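Local coordinates for protein triosephosphate isomerase (Trichomonas vaginalis, PDB 4O4V) that probably interconverts D-glyceraldehyde 3-phosphate and dihydroxyacetone phosphate, a step of glycolysis and gluconeogenesis, at residues A[8-13]-A[235-240]; A[41-46]-A[61-66]; A[124-129]-A[163-168]. All coordinates share one frame; numbering follows the deposited sequence.

Interaction 1. Residues A[8-13]-A[235-240]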
loop_
_atom_site.group_PDB
_atom_site.type_symbol
_atom_site.label_atom_id
_atom_site.label_comp_id
_atom_site.label_asym_id
_atom_site.label_seq_id
_atom_site.Cartn_x
_atom_site.Cartn_y
_atom_site.Cartn_z
ATOM N N GLY A 8 -6.985 -15.362 -8.582
ATOM C CA GLY A 8 -5.537 -15.439 -8.660
ATOM C C GLY A 8 -4.899 -14.308 -7.890
ATOM O O GLY A 8 -4.935 -13.160 -8.379
ATOM N N ASN A 9 -4.260 -14.573 -6.770
ATOM C CA ASN A 9 -3.593 -13.536 -5.982
ATOM C C ASN A 9 -2.116 -13.510 -6.356
ATOM O O ASN A 9 -1.345 -14.360 -5.915
ATOM C CB ASN A 9 -3.767 -13.839 -4.499
ATOM C CG ASN A 9 -3.124 -12.806 -3.616
ATOM O OD1 ASN A 9 -2.719 -11.727 -4.081
ATOM N ND2 ASN A 9 -3.063 -13.089 -2.336
ATOM N N TRP A 10 -1.719 -12.537 -7.161
ATOM C CA TRP A 10 -0.308 -12.388 -7.527
ATOM C C TRP A 10 0.569 -12.027 -6.345
ATOM O O TRP A 10 1.788 -12.182 -6.435
ATOM C CB TRP A 10 -0.135 -11.319 -8.591
ATOM C CG TRP A 10 -0.710 -11.654 -9.935
ATOM C CD1 TRP A 10 -1.498 -12.713 -10.288
ATOM C CD2 TRP A 10 -0.547 -10.860 -11.112
ATOM N NE1 TRP A 10 -1.840 -12.615 -11.631
ATOM C CE2 TRP A 10 -1.254 -11.492 -12.154
ATOM C CE3 TRP A 10 0.154 -9.678 -11.389
ATOM C CZ2 TRP A 10 -1.304 -10.968 -13.459
ATOM C CZ3 TRP A 10 0.097 -9.160 -12.689
ATOM C CH2 TRP A 10 -0.616 -9.810 -13.698
ATOM N N LYS A 11 -0.013 -11.528 -5.263
ATOM C CA LYS A 11 0.727 -11.026 -4.107
ATOM C C LYS A 11 1.644 -9.912 -4.587
ATOM O O LYS A 11 1.262 -9.134 -5.467
ATOM C CB LYS A 11 1.437 -12.121 -3.307
ATOM C CG LYS A 11 0.493 -13.280 -2.925
ATOM C CD LYS A 11 1.153 -14.289 -2.024
ATOM C CE LYS A 11 0.201 -15.406 -1.656
ATOM N NZ LYS A 11 0.827 -16.289 -0.643
ATOM N N ALA A 12 2.834 -9.767 -4.031
ATOM C CA ALA A 12 3.767 -8.702 -4.435
ATOM C C ALA A 12 4.656 -9.207 -5.568
ATOM O O ALA A 12 5.862 -9.389 -5.411
ATOM C CB ALA A 12 4.581 -8.200 -3.261
ATOM N N ASN A 13 4.019 -9.444 -6.698
ATOM C CA ASN A 13 4.686 -9.996 -7.876
ATOM C C ASN A 13 3.908 -9.561 -9.101
ATOM O O ASN A 13 2.731 -9.199 -9.000
ATOM C CB ASN A 13 4.644 -11.530 -7.884
ATOM C CG ASN A 13 5.316 -12.177 -6.718
ATOM O OD1 ASN A 13 6.551 -12.339 -6.709
ATOM N ND2 ASN A 13 4.545 -12.580 -5.726
ATOM N N ALA A 235 0.710 -20.345 -7.939
ATOM C CA ALA A 235 0.286 -20.849 -9.235
ATOM C C ALA A 235 -0.415 -19.799 -10.097
ATOM O O ALA A 235 -0.558 -19.983 -11.295
ATOM C CB ALA A 235 -0.532 -22.104 -9.105
ATOM N N SER A 236 -0.886 -18.723 -9.473
ATOM C CA SER A 236 -1.471 -17.573 -10.174
ATOM C C SER A 236 -0.560 -17.002 -11.251
ATOM O O SER A 236 -1.024 -16.483 -12.263
ATOM C CB SER A 236 -1.867 -16.441 -9.197
ATOM O OG SER A 236 -2.737 -16.880 -8.175
ATOM N N LEU A 237 0.745 -17.089 -11.022
ATOM C CA LEU A 237 1.771 -16.489 -11.854
ATOM C C LEU A 237 2.240 -17.463 -12.930
ATOM O O LEU A 237 3.170 -17.159 -13.670
ATOM C CB LEU A 237 2.981 -16.112 -10.976
ATOM C CG LEU A 237 2.672 -15.148 -9.825
ATOM C CD1 LEU A 237 3.873 -14.983 -8.912
ATOM C CD2 LEU A 237 2.247 -13.797 -10.364
ATOM N N GLU A 238 1.576 -18.607 -13.049
ATOM C CA GLU A 238 2.080 -19.728 -13.865
ATOM C C GLU A 238 0.983 -20.243 -14.790
ATOM O O GLU A 238 -0.186 -20.035 -14.524
ATOM C CB GLU A 238 2.510 -20.885 -12.950
ATOM C CG GLU A 238 3.582 -20.534 -11.921
ATOM C CD GLU A 238 3.903 -21.660 -10.943
ATOM O OE1 GLU A 238 3.019 -22.476 -10.591
ATOM O OE2 GLU A 238 5.080 -21.717 -10.507
ATOM N N PRO A 239 1.351 -20.978 -15.852
ATOM C CA PRO A 239 0.300 -21.544 -16.707
ATOM C C PRO A 239 -0.661 -22.478 -15.965
ATOM O O PRO A 239 -1.829 -22.626 -16.366
ATOM C CB PRO A 239 1.086 -22.291 -17.797
ATOM C CG PRO A 239 2.418 -21.635 -17.823
ATOM C CD PRO A 239 2.702 -21.157 -16.417
ATOM N N GLY A 240 -0.211 -23.070 -14.866
ATOM C CA GLY A 240 -1.059 -23.948 -14.070
ATOM C C GLY A 240 -2.287 -23.255 -13.478
ATOM O O GLY A 240 -3.235 -23.947 -13.052
HETATM O O HOH W 1 -3.438 -15.024 -12.327
#

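Interaction 2. Residues A[41-46]-A[61-66]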
loop_
_atom_site.group_PDB
_atom_site.type_symbol
_atom_site.label_atom_id
_atom_site.label_comp_id
_atom_site.label_asym_id
_atom_site.label_seq_id
_atom_site.Cartn_x
_atom_site.Cartn_y
_atom_site.Cartn_z
ATOM N N ALA A 41 -5.987 -10.629 -8.940
ATOM C CA ALA A 41 -5.545 -9.564 -8.027
ATOM C C ALA A 41 -4.061 -9.294 -8.214
ATOM O O ALA A 41 -3.253 -10.239 -8.254
ATOM C CB ALA A 41 -5.824 -9.943 -6.591
ATOM N N ALA A 42 -3.687 -8.021 -8.321
ATOM C CA ALA A 42 -2.311 -7.623 -8.626
ATOM C C ALA A 42 -1.910 -6.434 -7.773
ATOM O O ALA A 42 -2.769 -5.730 -7.229
ATOM C CB ALA A 42 -2.198 -7.288 -10.089
ATOM N N PRO A 43 -0.608 -6.138 -7.710
ATOM C CA PRO A 43 -0.144 -4.933 -6.999
ATOM C C PRO A 43 -0.776 -3.666 -7.544
ATOM O O PRO A 43 -1.036 -3.544 -8.747
ATOM C CB PRO A 43 1.370 -4.942 -7.251
ATOM C CG PRO A 43 1.696 -6.392 -7.416
ATOM C CD PRO A 43 0.527 -6.982 -8.135
ATOM N N PHE A 44 -0.973 -2.683 -6.674
ATOM C CA PHE A 44 -1.667 -1.462 -7.059
ATOM C C PHE A 44 -1.123 -0.841 -8.326
ATOM O O PHE A 44 -1.886 -0.378 -9.179
ATOM C CB PHE A 44 -1.585 -0.391 -5.966
ATOM C CG PHE A 44 -2.293 -0.704 -4.683
ATOM C CD1 PHE A 44 -3.660 -0.927 -4.642
ATOM C CD2 PHE A 44 -1.594 -0.716 -3.499
ATOM C CE1 PHE A 44 -4.300 -1.167 -3.411
ATOM C CE2 PHE A 44 -2.234 -0.951 -2.275
ATOM C CZ PHE A 44 -3.575 -1.176 -2.253
ATOM N N ILE A 45 0.208 -0.781 -8.435
ATOM C CA ILE A 45 0.848 -0.067 -9.527
ATOM C C ILE A 45 0.657 -0.778 -10.871
ATOM O O ILE A 45 0.825 -0.147 -11.930
ATOM C CB ILE A 45 2.332 0.162 -9.183
ATOM C CG1 ILE A 45 2.933 1.263 -10.064
ATOM C CG2 ILE A 45 3.143 -1.122 -9.242
ATOM C CD1 ILE A 45 4.377 1.640 -9.689
ATOM N N PHE A 46 0.295 -2.053 -10.843
ATOM C CA PHE A 46 -0.021 -2.803 -12.056
ATOM C C PHE A 46 -1.517 -2.860 -12.360
ATOM O O PHE A 46 -1.909 -3.349 -13.425
ATOM C CB PHE A 46 0.501 -4.246 -11.971
ATOM C CG PHE A 46 1.999 -4.380 -11.849
ATOM C CD1 PHE A 46 2.884 -3.477 -12.422
ATOM C CD2 PHE A 46 2.535 -5.445 -11.146
ATOM C CE1 PHE A 46 4.282 -3.644 -12.267
ATOM C CE2 PHE A 46 3.923 -5.606 -10.997
ATOM C CZ PHE A 46 4.785 -4.716 -11.579
ATOM N N SER A 61 -8.887 -7.331 -9.460
ATOM C CA SER A 61 -9.024 -7.047 -8.044
ATOM C C SER A 61 -7.796 -6.375 -7.475
ATOM O O SER A 61 -6.662 -6.681 -7.839
ATOM C CB SER A 61 -9.213 -8.373 -7.287
ATOM O OG SER A 61 -9.422 -8.201 -5.899
ATOM N N ALA A 62 -8.031 -5.451 -6.546
ATOM C CA ALA A 62 -6.961 -5.012 -5.665
ATOM C C ALA A 62 -6.632 -6.051 -4.620
ATOM O O ALA A 62 -7.399 -6.999 -4.382
ATOM C CB ALA A 62 -7.352 -3.705 -4.985
ATOM N N GLU A 63 -5.499 -5.891 -3.958
ATOM C CA GLU A 63 -5.031 -6.808 -2.921
ATOM C C GLU A 63 -5.284 -6.292 -1.502
ATOM O O GLU A 63 -5.040 -6.999 -0.521
ATOM C CB GLU A 63 -3.543 -7.127 -3.079
ATOM C CG GLU A 63 -3.238 -7.978 -4.329
ATOM C CD GLU A 63 -1.770 -8.318 -4.475
ATOM O OE1 GLU A 63 -1.014 -8.247 -3.496
ATOM O OE2 GLU A 63 -1.360 -8.676 -5.632
ATOM N N ASN A 64 -5.767 -5.060 -1.410
ATOM C CA ASN A 64 -6.038 -4.359 -0.156
ATOM C C ASN A 64 -6.685 -3.025 -0.519
ATOM O O ASN A 64 -6.522 -2.559 -1.650
ATOM C CB ASN A 64 -4.737 -4.107 0.617
ATOM C CG ASN A 64 -4.956 -3.473 1.961
ATOM O OD1 ASN A 64 -5.880 -3.826 2.665
ATOM N ND2 ASN A 64 -4.090 -2.517 2.308
ATOM N N VAL A 65 -7.325 -2.382 0.451
ATOM C CA VAL A 65 -7.778 -0.988 0.338
ATOM C C VAL A 65 -7.732 -0.387 1.726
ATOM O O VAL A 65 -7.712 -1.102 2.736
ATOM C CB VAL A 65 -9.219 -0.853 -0.213
ATOM C CG1 VAL A 65 -9.369 -1.440 -1.572
ATOM C CG2 VAL A 65 -10.247 -1.461 0.708
ATOM N N PHE A 66 -7.729 0.936 1.817
ATOM C CA PHE A 66 -7.810 1.604 3.111
ATOM C C PHE A 66 -9.283 1.792 3.543
ATOM O O PHE A 66 -10.191 1.358 2.867
ATOM C CB PHE A 66 -7.014 2.928 3.039
ATOM C CG PHE A 66 -6.773 3.574 4.365
ATOM C CD1 PHE A 66 -6.093 2.932 5.382
ATOM C CD2 PHE A 66 -7.235 4.867 4.609
ATOM C CE1 PHE A 66 -5.883 3.542 6.589
ATOM C CE2 PHE A 66 -7.027 5.462 5.817
ATOM C CZ PHE A 66 -6.371 4.822 6.803
HETATM O O HOH W 2 -3.606 -4.183 -5.143
#

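Interaction 3. Residues A[124-129]-A[163-168]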
loop_
_atom_site.group_PDB
_atom_site.type_symbol
_atom_site.label_atom_id
_atom_site.label_comp_id
_atom_site.label_asym_id
_atom_site.label_seq_id
_atom_site.Cartn_x
_atom_site.Cartn_y
_atom_site.Cartn_z
ATOM N N TYR A 124 -12.909 -11.823 1.503
ATOM C CA TYR A 124 -12.534 -11.618 2.911
ATOM C C TYR A 124 -11.877 -12.889 3.441
ATOM O O TYR A 124 -12.500 -13.967 3.391
ATOM C CB TYR A 124 -13.768 -11.261 3.736
ATOM C CG TYR A 124 -13.451 -10.711 5.104
ATOM C CD1 TYR A 124 -13.256 -11.539 6.177
ATOM C CD2 TYR A 124 -13.334 -9.341 5.303
ATOM C CE1 TYR A 124 -12.986 -11.006 7.463
ATOM C CE2 TYR A 124 -13.079 -8.824 6.548
ATOM C CZ TYR A 124 -12.896 -9.648 7.613
ATOM O OH TYR A 124 -12.666 -9.061 8.844
ATOM N N CYS A 125 -10.649 -12.799 3.921
ATOM C CA CYS A 125 -9.871 -13.961 4.315
ATOM C C CYS A 125 -9.857 -14.169 5.809
ATOM O O CYS A 125 -9.847 -13.219 6.580
ATOM C CB CYS A 125 -8.422 -13.766 3.827
ATOM S SG CYS A 125 -8.215 -13.532 2.054
ATOM N N CYS A 126 -9.828 -15.445 6.204
ATOM C CA CYS A 126 -9.743 -15.850 7.598
ATOM C C CYS A 126 -8.919 -17.127 7.675
ATOM O O CYS A 126 -8.517 -17.677 6.623
ATOM C CB CYS A 126 -11.155 -16.121 8.110
ATOM S SG CYS A 126 -12.010 -17.538 7.361
ATOM N N GLY A 127 -8.601 -17.578 8.890
ATOM C CA GLY A 127 -7.895 -18.840 9.076
ATOM C C GLY A 127 -7.068 -18.843 10.339
ATOM O O GLY A 127 -6.579 -17.805 10.779
ATOM N N GLU A 128 -6.911 -20.044 10.918
ATOM C CA GLU A 128 -6.205 -20.207 12.185
ATOM C C GLU A 128 -4.751 -20.623 12.024
ATOM O O GLU A 128 -4.339 -21.205 11.026
ATOM C CB GLU A 128 -6.942 -21.202 13.086
ATOM C CG GLU A 128 -6.589 -22.661 12.915
ATOM C CD GLU A 128 -7.131 -23.357 11.691
ATOM O OE1 GLU A 128 -7.698 -22.688 10.769
ATOM O OE2 GLU A 128 -6.996 -24.599 11.623
ATOM N N HIS A 129 -3.992 -20.325 13.066
ATOM C CA HIS A 129 -2.572 -20.648 13.172
ATOM C C HIS A 129 -2.375 -21.999 13.841
ATOM O O HIS A 129 -3.308 -22.644 14.335
ATOM C CB HIS A 129 -1.857 -19.582 13.986
ATOM C CG HIS A 129 -1.907 -18.232 13.352
ATOM N ND1 HIS A 129 -3.016 -17.420 13.374
ATOM C CD2 HIS A 129 -0.968 -17.557 12.652
ATOM C CE1 HIS A 129 -2.764 -16.310 12.695
ATOM N NE2 HIS A 129 -1.525 -16.363 12.261
ATOM N N ILE A 163 -15.772 -15.489 0.853
ATOM C CA ILE A 163 -14.892 -15.737 2.002
ATOM C C ILE A 163 -13.830 -16.737 1.605
ATOM O O ILE A 163 -14.152 -17.732 0.962
ATOM C CB ILE A 163 -15.724 -16.287 3.190
ATOM C CG1 ILE A 163 -16.784 -15.269 3.622
ATOM C CG2 ILE A 163 -14.809 -16.665 4.343
ATOM C CD1 ILE A 163 -17.794 -15.800 4.598
ATOM N N ALA A 164 -12.578 -16.495 1.964
ATOM C CA ALA A 164 -11.488 -17.435 1.717
ATOM C C ALA A 164 -10.925 -17.953 3.028
ATOM O O ALA A 164 -10.584 -17.160 3.927
ATOM C CB ALA A 164 -10.397 -16.796 0.890
ATOM N N TYR A 165 -10.804 -19.260 3.154
ATOM C CA TYR A 165 -10.168 -19.897 4.296
ATOM C C TYR A 165 -8.706 -20.226 3.999
ATOM O O TYR A 165 -8.400 -20.976 3.051
ATOM C CB TYR A 165 -10.883 -21.216 4.625
ATOM C CG TYR A 165 -10.141 -22.000 5.689
ATOM C CD1 TYR A 165 -10.049 -21.529 6.985
ATOM C CD2 TYR A 165 -9.431 -23.146 5.391
ATOM C CE1 TYR A 165 -9.290 -22.199 7.948
ATOM C CE2 TYR A 165 -8.688 -23.818 6.342
ATOM C CZ TYR A 165 -8.611 -23.351 7.616
ATOM O OH TYR A 165 -7.818 -24.034 8.526
ATOM N N GLU A 166 -7.821 -19.718 4.840
ATOM C CA GLU A 166 -6.368 -19.915 4.724
ATOM C C GLU A 166 -5.912 -20.779 5.892
ATOM O O GLU A 166 -5.988 -20.355 7.046
ATOM C CB GLU A 166 -5.624 -18.579 4.796
ATOM C CG GLU A 166 -5.967 -17.625 3.693
ATOM C CD GLU A 166 -5.074 -16.393 3.827
ATOM O OE1 GLU A 166 -3.837 -16.480 3.478
ATOM O OE2 GLU A 166 -5.493 -15.433 4.475
ATOM N N PRO A 167 -5.390 -21.978 5.611
ATOM C CA PRO A 167 -4.852 -22.807 6.680
ATOM C C PRO A 167 -3.457 -22.296 7.069
ATOM O O PRO A 167 -2.434 -22.849 6.635
ATOM C CB PRO A 167 -4.824 -24.191 6.030
ATOM C CG PRO A 167 -4.569 -23.935 4.611
ATOM C CD PRO A 167 -5.356 -22.658 4.302
ATOM N N ILE A 168 -3.396 -21.271 7.877
ATOM C CA ILE A 168 -2.135 -20.613 8.187
ATOM C C ILE A 168 -1.214 -21.593 8.922
ATOM O O ILE A 168 0.027 -21.544 8.761
ATOM C CB ILE A 168 -2.369 -19.312 8.970
ATOM C CG1 ILE A 168 -3.189 -18.318 8.141
ATOM C CG2 ILE A 168 -1.012 -18.672 9.382
ATOM C CD1 ILE A 168 -3.690 -17.116 8.928
#

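Interaction 1. Residues A[8-13]-A[235-240]
Gly8 and Asn9, at the C-terminal end of strand 5-9, pass beside the 3-10 turn 235-237, with the CA atoms of Gly8 and Ser236 4.8 Å apart. Leu237 does most of the apolar work. Its CG stands beside its own backbone N and anti to the carbonyl carbon (chi1 -58°), which turns CG and both methyls to where they meet Trp10 and Asn13. CD2 sits over one face of the Trp10 indole, in a CH-pi contact 4.0 Å from the centroid of the five-membered ring and 24° off its normal. The nearest ring atom is Trp10 CG, 3.7 Å from Leu237 CD2. The other methyl, Leu237 CD1, lies 3.7 Å from Asn13 CB. Leu23 of helix 17-28 also touches both Trp10 and Leu237.

At its edge the indole is joined to the turn through water. Trp10 NE1 donates to this water, 3.0 Å from its oxygen, which lies in the ring plane. The same water donates to Ser236 O, 2.8 Å from its own oxygen. Ser236 OG can bond to Gly233 O, though the side chain has two conformers and this is less certain.

Two further bonds shape segment 8-13. Asn9 OD1 accepts from Lys11 N at 3.0 Å, the donor standing above the carbonyl plane, and closes an Asx turn. Asn13 ND2 donates to Trp10 O at 2.9 Å, nearly along the C=O axis. The other ends of these amides reach the second subunit: Asn9 ND2 bonds to its Thr74 and Asn13 OD1 to its Asn70.

Apolar packing and one water thus join the first and last strand-to-helix connections of the barrel, while the amides fix the turn after strand 5-9 and tie it to the dimer partner.

Interaction 2. Residues A[41-46]-A[61-66]
Phe44 swings its ring over a water that bridges the two backbones and brings its edge to the backbone of Asn64. CE1 of Phe44 is 3.2 Å from Asn64 O, which lies near the ring plane. The water is over one ring face, offset toward the rim. It donates to Ala42 O at 2.7 Å and accepts from Glu63 N, 2.8 Å from its oxygen. This water therefore joins two backbones that have already parted.

Glu63 crosses the same gap by its side chain. CG is beside the backbone N (chi1 -69°) and the chain is extended beyond it, which carries the carboxylate to the start of the opposite loop. OE2 comes within 3.1 Å of Ala42 C and 3.6 Å of Pro43 CD. These are packing contacts with carbon atoms; the proline nitrogen, also nearby, has no hydrogen to give. The other oxygen, OE1, accepts from Gly75 N of the second subunit. Asn64 turns its OD1 to Lys111 of its own chain.

Upstream the backbones still pair. Ala41 and Ser61 form a parallel bridge, their CB atoms 3.8 Å apart on the same face of the sheet. Ala42 N donates to Ser61 O at 3.3 Å, a long bond, and Ala41 CA makes a CA-H...O contact to the same oxygen. Ser61 OG donates to Ala62 O.

Strands 37-41 and 59-62 are parallel neighbours in the TIM barrel. Here their C-terminal ends splay into the connections that follow, at the rim where the second subunit docks on Glu63, Pro43 and Phe44.

Interaction 3. Residues A[124-129]-A[163-168]
Ile168 lies alongside His129, both side chains pointing the same way. From the backbone outward, CB of Ile168 rests 3.4 Å from Glu128 O. Its branch CG2 touches the imidazole, 3.5 Å from His129 CD2. The longer branch ends in CD1, which is 3.5 Å from Gly127 O and also covers one face of the His129 ring. That last contact is a CH-pi pair, 26° off the ring normal. His129 stands at the N-cap position of helix 130-134, and its NE2 bonds to Asp99.

Tyr165 OH donates to Glu128 OE1 at 2.6 Å. It meets the syn side of the carboxylate, whose plane is only 28° from that of the phenol ring. Glu128 CG sits between its backbone N and carbonyl carbon (chi1 88°), and a further bend at chi2 turns the acid back to the tyrosine. Both carboxylate oxygens are engaged, because OE2 forms a salt bridge with Arg133. Tyr165 OH is also bonded to Trp169 NE1.

Between them the main chains stay close. The bare CA of Gly127 makes a CA-H...O contact with Glu166 O at 3.2 Å. Cys126 N donates to Ala164 O at 2.9 Å, Ala164 N to Tyr124 O, and Glu166 N to Cys126 O. Glu166 OE2 lies 3.4 Å from Cys125 CB and is hydrogen-bonded outside the two segments, as is OE1, which bonds to Ser95.

Strands 121-126 and 161-165 thus pair in parallel, in register, and their contact continues into the loops at the C-terminal mouth of the TIM barrel, the end where this family carries its active site.

All three contacts are largely buried and reach the same parallel barrel sheet. Interactions 1 and 2 touch: segment 41-46 follows the strand next to 5-9, and probable backbone bonds join Ala41 to Gly8 and Trp10. Both also meet the second subunit. Interaction 3 is about 18 and 19 Å away, centre to centre, and no other chain touches it. It is the most strand-like, with three regular backbone bonds and a direct side-chain bond. Interaction 2, wholly buried, keeps one long backbone bond and then relies on water and packing. Interaction 1 joins a strand end and its turn to a 3-10 segment by apolar packing and a bridging water. Interactions 1 and 3 approach the surface at Asn13, Leu237, His129 and Ile168.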